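Local atomic coordinates of adenosine kinase (Sinorhizobium meliloti, PDB entry 3UBO), a protein that probably phosphorylates adenosine at the expense of ATP, as a member of the pfkB family of carbohydrate kinases. Residues G110-A115 with A135-G140; A78-V83 with E142-D147; L161-R166 with H196-E201; R183-T188 with G209-V214; A4-L9 with V149-V154. One frame throughout, in Å; residues are numbered along the deposited sequence.

Contact 1 (G110-A115 with A135-G140)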
# COMPACT_ATOMS: atom_id res chain seq x y z
N GLY A 110 -17.01 -12.11 -12.74
CA GLY A 110 -17.34 -10.94 -13.54
C GLY A 110 -18.11 -9.85 -12.80
O GLY A 110 -18.26 -9.89 -11.55
N HIS A 111 -18.61 -8.91 -13.60
CA HIS A 111 -19.19 -7.63 -13.15
C HIS A 111 -20.36 -7.81 -12.18
O HIS A 111 -21.08 -8.76 -12.29
CB HIS A 111 -19.61 -6.76 -14.39
CG HIS A 111 -18.45 -6.19 -15.17
ND1 HIS A 111 -17.47 -6.98 -15.76
CD2 HIS A 111 -18.11 -4.90 -15.45
CE1 HIS A 111 -16.58 -6.20 -16.36
NE2 HIS A 111 -16.94 -4.93 -16.19
N PRO A 112 -20.53 -6.89 -11.21
CA PRO A 112 -19.57 -5.79 -10.94
C PRO A 112 -18.15 -6.22 -10.50
O PRO A 112 -17.94 -7.33 -9.98
CB PRO A 112 -20.27 -4.94 -9.84
CG PRO A 112 -21.69 -5.15 -10.00
CD PRO A 112 -21.85 -6.62 -10.60
N PRO A 113 -17.15 -5.35 -10.69
CA PRO A 113 -15.86 -5.78 -10.16
C PRO A 113 -15.82 -5.42 -8.67
O PRO A 113 -16.77 -4.76 -8.17
CB PRO A 113 -14.86 -4.95 -10.95
CG PRO A 113 -15.72 -3.94 -11.72
CD PRO A 113 -17.09 -3.96 -11.13
N THR A 114 -14.77 -5.88 -8.02
CA THR A 114 -14.60 -5.69 -6.60
C THR A 114 -14.77 -4.22 -6.18
O THR A 114 -14.26 -3.29 -6.81
CB THR A 114 -13.25 -6.30 -6.22
OG1 THR A 114 -13.31 -7.72 -6.41
CG2 THR A 114 -12.82 -5.97 -4.82
N ALA A 115 -15.52 -3.99 -5.13
CA ALA A 115 -15.76 -2.63 -4.71
C ALA A 115 -14.48 -1.89 -4.37
O ALA A 115 -13.52 -2.52 -3.99
CB ALA A 115 -16.62 -2.62 -3.51
N ALA A 135 -19.08 -5.29 -6.78
CA ALA A 135 -19.54 -6.58 -6.27
C ALA A 135 -20.40 -6.51 -4.97
O ALA A 135 -21.44 -7.13 -4.89
CB ALA A 135 -18.36 -7.57 -6.15
N CYS A 136 -20.04 -5.72 -3.97
CA CYS A 136 -20.86 -5.54 -2.77
C CYS A 136 -22.43 -5.46 -2.91
O CYS A 136 -23.16 -5.62 -1.93
CB CYS A 136 -20.31 -4.35 -1.96
SG CYS A 136 -18.51 -4.62 -1.56
N VAL A 137 -23.01 -5.19 -4.06
CA VAL A 137 -24.49 -5.12 -4.07
C VAL A 137 -25.14 -6.52 -4.13
O VAL A 137 -26.25 -6.72 -3.68
CB VAL A 137 -25.02 -4.26 -5.22
CG1 VAL A 137 -24.67 -2.80 -5.02
CG2 VAL A 137 -24.48 -4.82 -6.55
N GLU A 138 -24.38 -7.46 -4.69
CA GLU A 138 -24.67 -8.90 -4.79
C GLU A 138 -24.56 -9.63 -3.46
O GLU A 138 -24.61 -10.84 -3.43
CB GLU A 138 -23.64 -9.61 -5.72
CG GLU A 138 -23.54 -9.11 -7.15
CD GLU A 138 -24.82 -9.31 -7.99
OE1 GLU A 138 -25.75 -10.05 -7.51
OE2 GLU A 138 -24.89 -8.74 -9.14
N LEU A 139 -24.34 -8.93 -2.36
CA LEU A 139 -24.20 -9.66 -1.13
C LEU A 139 -25.57 -9.84 -0.57
O LEU A 139 -26.35 -8.86 -0.45
CB LEU A 139 -23.34 -8.93 -0.11
CG LEU A 139 -23.30 -9.58 1.29
CD1 LEU A 139 -22.13 -10.60 1.46
CD2 LEU A 139 -23.37 -8.52 2.39
N GLY A 140 -25.85 -11.08 -0.20
CA GLY A 140 -27.12 -11.35 0.41
C GLY A 140 -27.17 -12.63 1.23
O GLY A 140 -26.09 -13.19 1.58
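P112 lays its ring against the 3-10 segment at A135. Its CB sits 3.3 Å from A135 N. CG, one atom further out, stays near A135 N (4.1 Å) and looks on to V137 CG2 at 4.4 Å. At the end of the ring, CD comes to 4.0 Å from E138 OE2; the two side chains cross at about a right angle, and E138 gets its carboxylate there by a bend at its second torsion (chi2 -64°). The peptide bond before P112 is cis, so the chain changes course sharply just ahead of this ring.

The polar link belongs to the next residue. A135 N donates to P113 O at 2.7 Å, with the N-H pointing almost straight at the oxygen (161°) but arriving from above the carbonyl plane. Further along, the methyl of A115 packs on C136 SG, and that cysteine side chain lies about 7 Å from the bound adenosine.

T114 turns its hydroxyl elsewhere, to D86 and to A84 N. P113 leans on Q87 of the second subunit, and both prolines rest on Y132 of strand 127-132. The contact thus ties together the loop that enters strand 116-121 and the loop that leaves strand 127-132, its antiparallel neighbour in the mixed sheet.

Contact 2 (A78-V83 with E142-D147)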
# COMPACT_ATOMS: atom_id res chain seq x y z
N ALA A 78 -13.84 -14.09 11.74
CA ALA A 78 -14.36 -14.58 10.45
C ALA A 78 -15.16 -13.47 9.78
O ALA A 78 -15.70 -12.53 10.48
CB ALA A 78 -15.25 -15.84 10.63
N TYR A 79 -15.21 -13.55 8.45
CA TYR A 79 -15.70 -12.39 7.68
C TYR A 79 -16.51 -12.86 6.50
O TYR A 79 -16.17 -13.88 5.86
CB TYR A 79 -14.55 -11.37 7.27
CG TYR A 79 -15.04 -10.23 6.33
CD1 TYR A 79 -15.76 -9.15 6.83
CD2 TYR A 79 -14.79 -10.27 4.94
CE1 TYR A 79 -16.22 -8.17 6.03
CE2 TYR A 79 -15.23 -9.26 4.12
CZ TYR A 79 -15.95 -8.22 4.69
OH TYR A 79 -16.45 -7.23 3.89
N PHE A 80 -17.59 -12.14 6.25
CA PHE A 80 -18.36 -12.39 5.04
C PHE A 80 -18.39 -11.09 4.24
O PHE A 80 -18.81 -10.04 4.80
CB PHE A 80 -19.85 -12.75 5.33
CG PHE A 80 -20.07 -13.94 6.24
CD1 PHE A 80 -19.12 -14.97 6.36
CD2 PHE A 80 -21.29 -14.05 6.97
CE1 PHE A 80 -19.40 -16.10 7.15
CE2 PHE A 80 -21.55 -15.13 7.79
CZ PHE A 80 -20.64 -16.17 7.87
N GLY A 81 -17.96 -11.14 2.98
CA GLY A 81 -17.94 -9.97 2.13
C GLY A 81 -18.25 -10.30 0.68
O GLY A 81 -18.22 -11.46 0.28
N LYS A 82 -18.53 -9.27 -0.11
CA LYS A 82 -18.85 -9.45 -1.52
C LYS A 82 -17.72 -8.94 -2.41
O LYS A 82 -17.40 -7.75 -2.41
CB LYS A 82 -20.15 -8.74 -1.87
CG LYS A 82 -21.20 -9.64 -2.51
CD LYS A 82 -20.57 -10.90 -3.07
CE LYS A 82 -21.41 -12.13 -2.74
NZ LYS A 82 -20.78 -13.38 -3.24
N VAL A 83 -17.11 -9.86 -3.16
CA VAL A 83 -16.01 -9.50 -4.05
C VAL A 83 -16.11 -10.27 -5.37
O VAL A 83 -16.70 -11.34 -5.43
CB VAL A 83 -14.64 -9.78 -3.40
CG1 VAL A 83 -14.45 -8.91 -2.17
CG2 VAL A 83 -14.52 -11.26 -3.05
N GLU A 142 -27.69 -15.58 0.74
CA GLU A 142 -27.12 -16.82 0.23
C GLU A 142 -25.72 -16.98 0.75
O GLU A 142 -25.13 -18.08 0.69
CB GLU A 142 -27.09 -16.69 -1.27
CG GLU A 142 -28.31 -15.84 -1.65
CD GLU A 142 -28.06 -14.88 -2.80
OE1 GLU A 142 -27.35 -13.82 -2.58
OE2 GLU A 142 -28.61 -15.21 -3.91
N ASP A 143 -25.20 -15.87 1.28
CA ASP A 143 -23.79 -15.74 1.63
C ASP A 143 -23.51 -15.88 3.14
O ASP A 143 -22.34 -15.81 3.57
CB ASP A 143 -23.28 -14.38 1.13
CG ASP A 143 -23.05 -14.33 -0.38
OD1 ASP A 143 -22.39 -15.28 -0.90
OD2 ASP A 143 -23.50 -13.32 -0.98
N VAL A 144 -24.58 -16.03 3.93
CA VAL A 144 -24.49 -16.45 5.34
C VAL A 144 -23.93 -17.88 5.37
O VAL A 144 -24.55 -18.79 4.84
CB VAL A 144 -25.85 -16.31 6.12
CG1 VAL A 144 -25.67 -16.77 7.47
CG2 VAL A 144 -26.37 -14.84 6.14
N GLU A 145 -22.69 -18.06 5.84
CA GLU A 145 -22.23 -19.39 6.28
C GLU A 145 -22.91 -19.57 7.65
O GLU A 145 -22.79 -18.73 8.57
CB GLU A 145 -20.70 -19.53 6.40
CG GLU A 145 -19.93 -19.88 5.14
CD GLU A 145 -18.50 -19.29 5.14
OE1 GLU A 145 -17.61 -19.97 5.73
OE2 GLU A 145 -18.27 -18.16 4.54
N ASP A 146 -23.63 -20.68 7.76
CA ASP A 146 -24.64 -20.92 8.77
C ASP A 146 -24.01 -21.33 10.13
O ASP A 146 -24.28 -20.76 11.23
CB ASP A 146 -25.48 -22.08 8.19
CG ASP A 146 -26.85 -22.14 8.78
OD1 ASP A 146 -26.94 -21.62 9.93
OD2 ASP A 146 -27.81 -22.65 8.14
N ASP A 147 -23.17 -22.36 9.98
CA ASP A 147 -22.40 -22.98 11.04
C ASP A 147 -21.58 -21.89 11.67
O ASP A 147 -21.59 -21.69 12.91
CB ASP A 147 -21.53 -24.14 10.49
CG ASP A 147 -20.75 -23.78 9.21
OD1 ASP A 147 -21.35 -23.15 8.32
OD2 ASP A 147 -19.54 -24.10 9.08
O HOH W 1 -16.24 -16.46 5.35
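D143 meets K82 through its carboxylate, the side chains crossing at about a right angle. A salt bridge joins K82 NZ to D143 OD1 at 3.4 Å, its hydrogen bond a weak one, and K82 needs kinks at its second and third torsions to make it; D143 OD2 also takes a weak hydrogen bond from G140 N. The backbone carbonyl of the same aspartate, D143 O, stands over one face of the F80 ring, about 3.9 Å above its plane and displaced toward the rim.

Next comes V144, which adds a modest apolar touch: its CG1 is 4.4 Å from F80 CE2. The valine otherwise packs on V149 and on I177 of helix 168-179.

E145 occupies the N-cap position of helix 146-150, the helix that leads into strand 152-158 of the parallel sheet. Strand 77-80 belongs to that same sheet, so F80 wedges between the sheet and the start of a helix packed on it, the layered alpha/beta build of the pfkB kinases. E145 reaches the ring with both backbone and side chain: its O lies 3.4 Å from F80 CZ and its OE2 3.5 Å from F80 CE1, the carboxylate turned 37° from the ring plane. A water lying in the plane of the F80 ring, at its edge, donates to Y79 O at 2.6 Å and to E145 OE2 at 2.8 Å, while E145 OE1 is held by H102.

Contact 3 (L161-R166 with H196-E201)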
# COMPACT_ATOMS: atom_id res chain seq x y z
N LEU A 161 -24.25 -1.20 5.17
CA LEU A 161 -24.76 -2.37 4.47
C LEU A 161 -26.19 -2.13 4.10
O LEU A 161 -26.79 -2.87 3.34
CB LEU A 161 -24.72 -3.60 5.37
CG LEU A 161 -23.45 -4.44 5.36
CD1 LEU A 161 -23.71 -5.76 6.07
CD2 LEU A 161 -22.91 -4.70 3.96
N TRP A 162 -26.76 -1.08 4.66
CA TRP A 162 -28.07 -0.68 4.21
C TRP A 162 -28.10 -0.24 2.74
O TRP A 162 -29.08 -0.54 2.03
CB TRP A 162 -28.80 0.23 5.22
CG TRP A 162 -29.55 -0.68 6.14
CD1 TRP A 162 -30.91 -0.70 6.37
CD2 TRP A 162 -29.00 -1.83 6.84
NE1 TRP A 162 -31.22 -1.78 7.19
CE2 TRP A 162 -30.08 -2.48 7.49
CE3 TRP A 162 -27.69 -2.38 6.96
CZ2 TRP A 162 -29.91 -3.65 8.28
CZ3 TRP A 162 -27.51 -3.54 7.74
CH2 TRP A 162 -28.62 -4.16 8.40
N ASP A 163 -27.00 0.38 2.27
CA ASP A 163 -26.91 0.95 0.92
C ASP A 163 -27.16 -0.07 -0.17
O ASP A 163 -28.00 0.18 -1.06
CB ASP A 163 -25.58 1.71 0.70
CG ASP A 163 -25.55 3.04 1.41
OD1 ASP A 163 -26.60 3.73 1.39
OD2 ASP A 163 -24.50 3.39 2.03
N PRO A 164 -26.42 -1.20 -0.16
CA PRO A 164 -26.72 -2.17 -1.21
C PRO A 164 -28.20 -2.62 -1.14
O PRO A 164 -29.01 -2.09 -0.36
CB PRO A 164 -25.74 -3.34 -0.94
CG PRO A 164 -24.83 -2.93 0.09
CD PRO A 164 -25.19 -1.53 0.58
N PRO A 165 -28.58 -3.58 -1.99
CA PRO A 165 -30.04 -3.80 -2.02
C PRO A 165 -30.51 -4.83 -0.95
O PRO A 165 -31.44 -4.54 -0.14
CB PRO A 165 -30.29 -4.31 -3.45
CG PRO A 165 -28.93 -4.34 -4.15
CD PRO A 165 -27.87 -4.26 -3.08
N ARG A 166 -29.79 -5.96 -0.91
CA ARG A 166 -30.17 -7.14 -0.18
C ARG A 166 -29.19 -7.58 0.90
O ARG A 166 -29.05 -8.78 1.20
CB ARG A 166 -30.28 -8.30 -1.16
CG ARG A 166 -31.05 -7.93 -2.40
CD ARG A 166 -30.57 -8.76 -3.49
NE ARG A 166 -30.54 -10.20 -3.17
CZ ARG A 166 -29.43 -10.94 -3.21
NH1 ARG A 166 -28.28 -10.33 -3.54
NH2 ARG A 166 -29.44 -12.26 -2.95
N HIS A 196 -28.39 9.55 8.88
CA HIS A 196 -29.61 10.15 8.31
C HIS A 196 -30.37 9.27 7.31
O HIS A 196 -31.59 9.15 7.39
CB HIS A 196 -29.32 11.49 7.65
CG HIS A 196 -28.72 12.49 8.58
ND1 HIS A 196 -27.36 12.51 8.87
CD2 HIS A 196 -29.27 13.51 9.28
CE1 HIS A 196 -27.11 13.51 9.70
NE2 HIS A 196 -28.25 14.13 9.97
N ARG A 197 -29.66 8.65 6.38
CA ARG A 197 -30.24 7.85 5.27
C ARG A 197 -30.98 6.56 5.77
O ARG A 197 -31.70 5.89 5.02
CB ARG A 197 -29.08 7.54 4.28
CG ARG A 197 -29.24 6.64 2.99
CD ARG A 197 -27.97 6.85 1.94
NE ARG A 197 -26.68 6.25 2.34
CZ ARG A 197 -25.66 6.89 2.96
NH1 ARG A 197 -25.69 8.21 3.24
NH2 ARG A 197 -24.57 6.20 3.30
N TYR A 198 -30.77 6.23 7.04
CA TYR A 198 -31.39 5.06 7.67
C TYR A 198 -31.61 5.24 9.16
O TYR A 198 -31.48 4.26 9.89
CB TYR A 198 -30.55 3.78 7.47
CG TYR A 198 -30.16 3.47 6.04
CD1 TYR A 198 -31.08 2.92 5.14
CD2 TYR A 198 -28.89 3.74 5.58
CE1 TYR A 198 -30.71 2.62 3.80
CE2 TYR A 198 -28.53 3.48 4.27
CZ TYR A 198 -29.43 2.92 3.38
OH TYR A 198 -29.03 2.65 2.10
N ARG A 199 -31.93 6.46 9.61
CA ARG A 199 -32.25 6.72 11.05
C ARG A 199 -33.15 5.61 11.60
O ARG A 199 -32.90 5.00 12.65
CB ARG A 199 -32.95 8.09 11.24
CG ARG A 199 -32.56 8.85 12.49
CD ARG A 199 -32.40 10.41 12.24
NE ARG A 199 -33.50 11.24 12.78
CZ ARG A 199 -33.55 12.59 12.75
NH1 ARG A 199 -32.55 13.28 12.20
NH2 ARG A 199 -34.60 13.25 13.28
N SER A 200 -34.21 5.34 10.84
CA SER A 200 -35.32 4.58 11.33
C SER A 200 -34.98 3.12 11.24
O SER A 200 -35.07 2.43 12.24
CB SER A 200 -36.55 4.90 10.52
OG SER A 200 -36.29 4.54 9.19
N GLU A 201 -34.56 2.64 10.06
CA GLU A 201 -34.16 1.22 9.91
C GLU A 201 -33.22 0.79 11.02
O GLU A 201 -33.30 -0.34 11.50
CB GLU A 201 -33.50 0.91 8.56
CG GLU A 201 -34.46 0.71 7.38
CD GLU A 201 -34.58 1.97 6.52
OE1 GLU A 201 -34.42 3.09 7.07
OE2 GLU A 201 -34.85 1.81 5.30
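Y198 swings its ring toward W162 and D163 with CG beside its own backbone N (chi1 -53°), while R197 runs out with CG opposite its N and then folds at the third torsion (chi3 74°), which turns the guanidinium side-on to D163. The aspartate is gripped by two nitrogens, one to each oxygen: R197 NE to D163 OD1 at 2.7 Å and R197 NH2 to D163 OD2 at 3.1 Å. Both bonds use syn lone pairs and run nearly straight, and the carboxylate and guanidinium planes are almost coplanar. Y198 OH adds a third bond, donating to D163 OD1 at 2.8 Å from above the carboxylate plane.

The tyrosine ring itself has W162 CB over the centre of one face and R197 CG toward the rim of the other. The indole turns its edge to the tyrosine face, T-shaped, the centroids of its five-membered ring and of the Y198 ring 5.2 Å apart and the planes at 75°; E201 CB lies 3.8 Å from W162 CD1. A phenylalanine in place of Y198 could keep the ring packing but would probably cost D163 OD1 its hydroxyl donor, leaving the two R197 bonds to hold the carboxylate within this contact.

D163 and R197 both lean on M37 and L39 of strand 37-39. Three donors on one carboxylate probably hold D163 in a set orientation, its side chain about 5 Å from the bound adenosine.

Contact 4 (R183-T188 with G209-V214)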
# COMPACT_ATOMS: atom_id res chain seq x y z
N ARG A 183 -25.58 -16.14 21.34
CA ARG A 183 -24.54 -15.30 20.83
C ARG A 183 -25.11 -13.90 20.84
O ARG A 183 -26.30 -13.68 21.06
CB ARG A 183 -24.24 -15.68 19.40
CG ARG A 183 -23.44 -16.93 19.18
CD ARG A 183 -23.05 -17.69 20.44
NE ARG A 183 -22.55 -19.01 20.04
CZ ARG A 183 -21.71 -19.78 20.73
NH1 ARG A 183 -21.36 -20.96 20.20
NH2 ARG A 183 -21.19 -19.37 21.91
N GLU A 184 -24.23 -12.94 20.62
CA GLU A 184 -24.54 -11.50 20.65
C GLU A 184 -24.28 -10.85 19.28
O GLU A 184 -23.39 -11.28 18.52
CB GLU A 184 -23.69 -10.79 21.72
CG GLU A 184 -24.42 -10.66 23.07
CD GLU A 184 -23.50 -10.22 24.16
OE1 GLU A 184 -23.83 -9.22 24.85
OE2 GLU A 184 -22.44 -10.87 24.32
N THR A 185 -25.07 -9.82 18.98
CA THR A 185 -24.96 -9.17 17.69
C THR A 185 -24.46 -7.74 17.84
O THR A 185 -24.90 -7.01 18.74
CB THR A 185 -26.30 -9.18 16.90
OG1 THR A 185 -27.26 -8.30 17.51
CG2 THR A 185 -26.86 -10.58 16.78
N ALA A 186 -23.59 -7.31 16.94
CA ALA A 186 -23.15 -5.95 17.07
C ALA A 186 -23.17 -5.13 15.78
O ALA A 186 -23.09 -5.69 14.68
CB ALA A 186 -21.76 -5.90 17.75
N MSE A 187 -23.24 -3.81 15.94
CA MSE A 187 -23.04 -2.92 14.80
C MSE A 187 -22.28 -1.61 15.01
O MSE A 187 -22.38 -0.98 16.05
CB MSE A 187 -24.38 -2.58 14.18
CG MSE A 187 -24.99 -1.29 14.76
SE MSE A 187 -26.86 -1.04 14.08
CE MSE A 187 -26.52 -0.80 12.12
N THR A 188 -21.60 -1.14 13.96
CA THR A 188 -21.16 0.27 13.90
C THR A 188 -22.15 1.14 13.12
O THR A 188 -22.68 0.71 12.12
CB THR A 188 -19.85 0.38 13.16
OG1 THR A 188 -19.86 1.62 12.48
CG2 THR A 188 -19.74 -0.68 12.10
N GLY A 209 -34.29 -5.57 19.41
CA GLY A 209 -33.26 -6.32 20.10
C GLY A 209 -32.60 -7.30 19.15
O GLY A 209 -31.94 -8.27 19.58
N THR A 210 -32.83 -7.04 17.85
CA THR A 210 -32.04 -7.65 16.75
C THR A 210 -30.52 -7.42 16.90
O THR A 210 -29.74 -8.39 16.75
CB THR A 210 -32.44 -7.13 15.38
OG1 THR A 210 -33.82 -7.40 15.15
CG2 THR A 210 -31.61 -7.88 14.33
N VAL A 211 -30.12 -6.16 17.18
CA VAL A 211 -28.77 -5.77 17.47
C VAL A 211 -28.69 -5.48 18.93
O VAL A 211 -29.39 -4.59 19.47
CB VAL A 211 -28.34 -4.44 16.75
CG1 VAL A 211 -26.92 -4.02 17.11
CG2 VAL A 211 -28.42 -4.61 15.27
N ASP A 212 -27.76 -6.21 19.55
CA ASP A 212 -27.40 -6.03 20.93
C ASP A 212 -26.56 -4.76 21.15
O ASP A 212 -27.05 -3.78 21.74
CB ASP A 212 -26.61 -7.28 21.37
CG ASP A 212 -27.49 -8.49 21.43
OD1 ASP A 212 -28.64 -8.27 21.88
OD2 ASP A 212 -27.05 -9.62 21.02
N ILE A 213 -25.31 -4.81 20.68
CA ILE A 213 -24.26 -3.77 20.90
C ILE A 213 -24.12 -2.70 19.77
O ILE A 213 -24.14 -3.04 18.56
CB ILE A 213 -22.88 -4.45 21.10
CG1 ILE A 213 -22.97 -5.55 22.17
CG2 ILE A 213 -21.84 -3.42 21.47
CD1 ILE A 213 -21.96 -6.67 22.01
N VAL A 214 -24.00 -1.44 20.16
CA VAL A 214 -23.87 -0.34 19.19
C VAL A 214 -22.56 0.47 19.28
O VAL A 214 -22.36 1.22 20.27
CB VAL A 214 -25.07 0.60 19.32
CG1 VAL A 214 -24.80 1.94 18.66
CG2 VAL A 214 -26.26 -0.06 18.73
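T185 and the turn from T210 to D212 form the densely bonded end of this contact. T185 OG1 donates to T210 O at 2.6 Å, in the carbonyl plane and on a lone pair, and accepts from D212 N at 3.0 Å. The hydroxyl can do both because it sits between the backbone N and the carbonyl carbon (chi1 70°), tucked in toward the turn. D212 answers with its side chain: OD2 takes the T185 N-H at 2.8 Å, on its anti side, and also receives H179 NE2. T185 O accepts I213 N at 3.0 Å and, more weakly, D212 N, so a single threonine engages the incoming chain with its N, O and OG1.

From here the pairing becomes ordinary parallel sheet. M187 N donates to I213 O at 2.9 Å, and A186 pairs with I213 as M187 does with V214. Helices 192-197 and 199-207 bridge the two strands in sequence, making this a beta-alpha-beta crossover in the central sheet of the kinase. On the A186 face, A186 CB meets I213 CB at 3.8 Å. On the other, the selenomethionine M187 crosses V211 at about a right angle, SE to CG2 at 4.1 Å, and runs on against F202 and L205 of helix 199-207.

The partly exposed end is looser. E184 passes across D212, its OE1 5.0 Å from D212 OD2, two like charges whose oxygens are hydrogen-bonded to Y290 and H179 respectively. R183 leads its guanidinium away altogether, to A150 O.

Contact 5 (A4-L9 with V149-V154)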
# COMPACT_ATOMS: atom_id res chain seq x y z
N ALA A 4 -18.22 -22.77 20.80
CA ALA A 4 -17.83 -21.55 20.02
C ALA A 4 -16.46 -21.63 19.32
O ALA A 4 -15.45 -21.91 19.98
CB ALA A 4 -17.92 -20.19 20.86
N LYS A 5 -16.42 -21.35 18.00
CA LYS A 5 -15.13 -21.38 17.24
C LYS A 5 -14.50 -19.96 16.90
O LYS A 5 -13.30 -19.84 16.59
CB LYS A 5 -15.29 -22.27 16.01
CG LYS A 5 -14.03 -22.81 15.34
CD LYS A 5 -14.52 -23.54 14.05
CE LYS A 5 -13.45 -24.46 13.33
NZ LYS A 5 -12.02 -23.92 13.29
N TYR A 6 -15.33 -18.92 16.99
CA TYR A 6 -14.92 -17.55 16.70
C TYR A 6 -15.40 -16.66 17.82
O TYR A 6 -16.54 -16.80 18.33
CB TYR A 6 -15.39 -17.03 15.28
CG TYR A 6 -15.01 -17.96 14.13
CD1 TYR A 6 -13.68 -18.05 13.67
CD2 TYR A 6 -15.97 -18.81 13.54
CE1 TYR A 6 -13.32 -18.97 12.62
CE2 TYR A 6 -15.63 -19.72 12.54
CZ TYR A 6 -14.31 -19.80 12.07
OH TYR A 6 -14.03 -20.70 11.04
N ASP A 7 -14.51 -15.73 18.19
CA ASP A 7 -14.85 -14.61 19.07
C ASP A 7 -15.63 -13.63 18.27
O ASP A 7 -16.72 -13.26 18.66
CB ASP A 7 -13.58 -14.01 19.69
CG ASP A 7 -12.75 -15.08 20.34
OD1 ASP A 7 -13.31 -15.61 21.32
OD2 ASP A 7 -11.65 -15.48 19.82
N VAL A 8 -15.09 -13.21 17.13
CA VAL A 8 -15.86 -12.29 16.28
C VAL A 8 -16.01 -12.60 14.80
O VAL A 8 -15.02 -12.92 14.06
CB VAL A 8 -15.37 -10.84 16.31
CG1 VAL A 8 -16.53 -9.94 15.90
CG2 VAL A 8 -14.79 -10.48 17.72
N LEU A 9 -17.28 -12.47 14.40
CA LEU A 9 -17.66 -12.49 13.00
C LEU A 9 -18.10 -11.08 12.50
O LEU A 9 -18.97 -10.39 13.10
CB LEU A 9 -18.74 -13.52 12.77
CG LEU A 9 -19.49 -13.59 11.43
CD1 LEU A 9 -18.59 -14.14 10.31
CD2 LEU A 9 -20.75 -14.46 11.56
N VAL A 149 -21.95 -18.39 11.64
CA VAL A 149 -22.65 -17.48 12.56
C VAL A 149 -22.87 -18.09 13.94
O VAL A 149 -22.62 -17.41 14.96
CB VAL A 149 -23.98 -17.00 12.02
CG1 VAL A 149 -24.62 -15.85 12.85
CG2 VAL A 149 -23.79 -16.66 10.56
N ALA A 150 -23.30 -19.35 14.00
CA ALA A 150 -23.57 -20.05 15.26
C ALA A 150 -22.34 -20.24 16.19
O ALA A 150 -22.42 -20.16 17.43
CB ALA A 150 -24.25 -21.42 14.96
N GLN A 151 -21.19 -20.48 15.58
CA GLN A 151 -19.95 -20.68 16.32
C GLN A 151 -19.21 -19.40 16.79
O GLN A 151 -18.05 -19.45 17.35
CB GLN A 151 -19.01 -21.50 15.44
CG GLN A 151 -19.68 -22.72 14.83
CD GLN A 151 -18.77 -23.42 13.82
OE1 GLN A 151 -18.49 -22.87 12.73
NE2 GLN A 151 -18.30 -24.64 14.18
N SER A 152 -19.88 -18.26 16.61
CA SER A 152 -19.21 -16.98 16.79
C SER A 152 -19.89 -16.17 17.87
O SER A 152 -21.12 -15.91 17.78
CB SER A 152 -19.11 -16.21 15.46
OG SER A 152 -18.20 -16.86 14.60
N LYS A 153 -19.07 -15.74 18.84
CA LYS A 153 -19.58 -15.12 20.06
C LYS A 153 -20.34 -13.84 19.74
O LYS A 153 -21.53 -13.69 20.04
CB LYS A 153 -18.47 -14.88 21.11
CG LYS A 153 -17.68 -16.15 21.59
CD LYS A 153 -16.91 -15.84 22.92
CE LYS A 153 -15.69 -16.71 23.14
NZ LYS A 153 -15.15 -16.50 24.55
N VAL A 154 -19.64 -12.90 19.12
CA VAL A 154 -20.32 -11.79 18.51
C VAL A 154 -20.44 -11.88 16.99
O VAL A 154 -19.57 -12.46 16.31
CB VAL A 154 -19.73 -10.52 18.90
CG1 VAL A 154 -20.62 -9.44 18.39
CG2 VAL A 154 -19.74 -10.46 20.41
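A4 CB touches K153 CG at 4.1 Å, an exposed beginning to a pairing that soon becomes regular. K5 lies alongside Q151, the two side chains pointing the same way with their CB atoms 3.8 Å apart. Y6 then starts the parallel pairing with S152: Y6 N donates to Q151 O at 2.8 Å, and Y6 O accepts K153 N at 2.8 Å.

At D7 the chain turns a corner, as the partner does at K153, and D7 O takes V154 N at 3.0 Å. K153, extended beyond a CG set beside its backbone N (chi1 -59°), runs alongside D7, but their ion pair is long, OD1 to NZ 3.8 Å; the stronger partners are R76 for D7 and T291 O for K153. Cut back to alanine, K153 would probably leave the T291 carbonyl without this donor, A4 without the chain it packs on, and D7 relying on R76. V8 pairs with V154, and L9 N closes the run on V154 O at 3.0 Å. The L9 side chain crosses that of V149 obliquely, CD2 3.9 Å from V149 CG2.

Strand 6-11 lies between 77-80 and 152-158 in the parallel sheet; L9 also touches A78 and F80, and V149 packs against helix 168-179.

Contacts 4 and 5 are buried pairings of neighbouring strands in the central parallel sheet; contact 5 rests on backbone hydrogen bonds, to which contact 4 adds the T185 hydroxyl and D212 carboxylate. They meet where strand 184-188 lies beside 152-158, through E184 N and K153 O. Contact 2 reaches that sheet from its other flank, shares helix 146-150 with contact 5, and relies on one aromatic ring and a salt bridge with a weak hydrogen bond. Nearer the adenosine, contact 1 joins two loops, partly buried and mostly apolar; contact 3 joins a loop to the junction of two helices, a surface contact combining a salt bridge with an edge-to-face aromatic pair. K82 packs on C136 and L139, joining contacts 1 and 2; an E142-R166 salt bridge connects contacts 2 and 3.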